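Local coordinates for regulator of G-protein signaling 16 (Mus musculus, PDB 3C7L) that increases the GTPase activity of G protein alpha subunits, driving them into the inactive GDP-bound form and so damping receptor signalling, at residues A[46-49]-A[50-54]. Residues are numbered along the deposited sequence; the frame is centred on the assembly and turned at random.
Sequences ENLE and FWLAC
With chi1 at 175°, Leu48 carries CG opposite its own N, while in Leu52, one turn further along, a chi1 of -65° sets CG opposite the carbonyl carbon; this brings the two branches together on one flank of helix 45-57 in the all-helical RGS domain. They lie slantwise to each other, with Leu48 CD1 4.1 Å from Leu52 CG. With an alanine in place of Leu52, CG and both methyls are gone, and Leu48 CD1 would probably lose its apolar partner on the next turn. The backbone here is regular alpha-helix: the amides of Phe50, Trp51, Leu52 and Ala53 each bond to the carbonyl four residues back, and Leu52 N to Leu48 O is nearly straight at 172°. Leu48 is buried against Val32, Phe35 and Leu39 of helix 29-40, whereas the Phe50 side chain touches Ile73 and Ile78 of helix 63-78 and Thr115 of helix 109-128, so this one helix packs against all three. Cys54 SG lies over one face of the Phe50 ring, 3.3 Å above its plane and offset toward the rim. The Glu49 chain is extended beyond CG, and its OE2 is hydrogen-bonded to His36 NE2. Leu52 CG lies 3.3 Å from Leu48 O.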
# COMPACT_ATOMS: atom_id res chain seq x y z
N GLU A 46 -6.86 0.66 -3.52
CA GLU A 46 -5.61 1.12 -4.12
C GLU A 46 -4.54 1.32 -3.04
O GLU A 46 -3.36 1.21 -3.32
CB GLU A 46 -5.82 2.45 -4.86
CG GLU A 46 -6.18 3.61 -3.96
CD GLU A 46 -7.68 3.83 -3.84
OE1 GLU A 46 -8.45 2.86 -4.03
OE2 GLU A 46 -8.08 4.97 -3.54
N ASN A 47 -4.97 1.62 -1.81
CA ASN A 47 -4.01 1.82 -0.72
C ASN A 47 -3.25 0.53 -0.46
O ASN A 47 -2.02 0.53 -0.27
CB ASN A 47 -4.73 2.25 0.57
CG ASN A 47 -5.32 3.65 0.46
OD1 ASN A 47 -4.79 4.50 -0.25
ND2 ASN A 47 -6.42 3.88 1.18
N LEU A 48 -3.98 -0.59 -0.44
CA LEU A 48 -3.37 -1.89 -0.20
C LEU A 48 -2.55 -2.36 -1.40
O LEU A 48 -1.48 -2.93 -1.23
CB LEU A 48 -4.47 -2.92 0.11
CG LEU A 48 -4.01 -4.38 0.26
CD1 LEU A 48 -2.99 -4.49 1.38
CD2 LEU A 48 -5.22 -5.25 0.55
N GLU A 49 -3.05 -2.12 -2.61
CA GLU A 49 -2.33 -2.53 -3.82
C GLU A 49 -1.00 -1.79 -3.92
O GLU A 49 0.01 -2.37 -4.30
CB GLU A 49 -3.20 -2.26 -5.06
CG GLU A 49 -4.45 -3.13 -5.06
CD GLU A 49 -5.43 -2.81 -6.18
OE1 GLU A 49 -5.25 -1.79 -6.88
OE2 GLU A 49 -6.38 -3.59 -6.34
N PHE A 50 -1.02 -0.51 -3.56
CA PHE A 50 0.19 0.30 -3.60
C PHE A 50 1.20 -0.19 -2.57
O PHE A 50 2.39 -0.32 -2.88
CB PHE A 50 -0.16 1.77 -3.32
CG PHE A 50 1.03 2.65 -3.09
CD1 PHE A 50 2.03 2.76 -4.05
CD2 PHE A 50 1.17 3.36 -1.90
CE1 PHE A 50 3.14 3.57 -3.84
CE2 PHE A 50 2.27 4.17 -1.68
CZ PHE A 50 3.26 4.28 -2.65
N TRP A 51 0.74 -0.47 -1.36
CA TRP A 51 1.63 -0.95 -0.30
C TRP A 51 2.32 -2.23 -0.75
O TRP A 51 3.54 -2.35 -0.65
CB TRP A 51 0.84 -1.20 0.99
CG TRP A 51 1.70 -1.46 2.20
CD1 TRP A 51 2.17 -0.54 3.08
CD2 TRP A 51 2.20 -2.73 2.64
NE1 TRP A 51 2.93 -1.15 4.05
CE2 TRP A 51 2.97 -2.50 3.80
CE3 TRP A 51 2.08 -4.05 2.17
CZ2 TRP A 51 3.61 -3.53 4.50
CZ3 TRP A 51 2.72 -5.07 2.86
CH2 TRP A 51 3.48 -4.80 4.01
N LEU A 52 1.55 -3.19 -1.25
CA LEU A 52 2.10 -4.46 -1.71
C LEU A 52 3.07 -4.26 -2.89
O LEU A 52 4.06 -4.99 -3.01
CB LEU A 52 0.98 -5.40 -2.14
CG LEU A 52 0.00 -5.89 -1.07
CD1 LEU A 52 -1.20 -6.51 -1.74
CD2 LEU A 52 0.68 -6.90 -0.16
N ALA A 53 2.79 -3.28 -3.74
CA ALA A 53 3.66 -3.01 -4.89
C ALA A 53 5.00 -2.47 -4.42
O ALA A 53 6.03 -2.74 -5.04
CB ALA A 53 2.99 -2.01 -5.83
N CYS A 54 4.99 -1.72 -3.32
CA CYS A 54 6.21 -1.16 -2.76
C CYS A 54 7.07 -2.27 -2.17
O CYS A 54 8.30 -2.23 -2.26
CB CYS A 54 5.89 -0.15 -1.66
SG CYS A 54 5.19 1.41 -2.24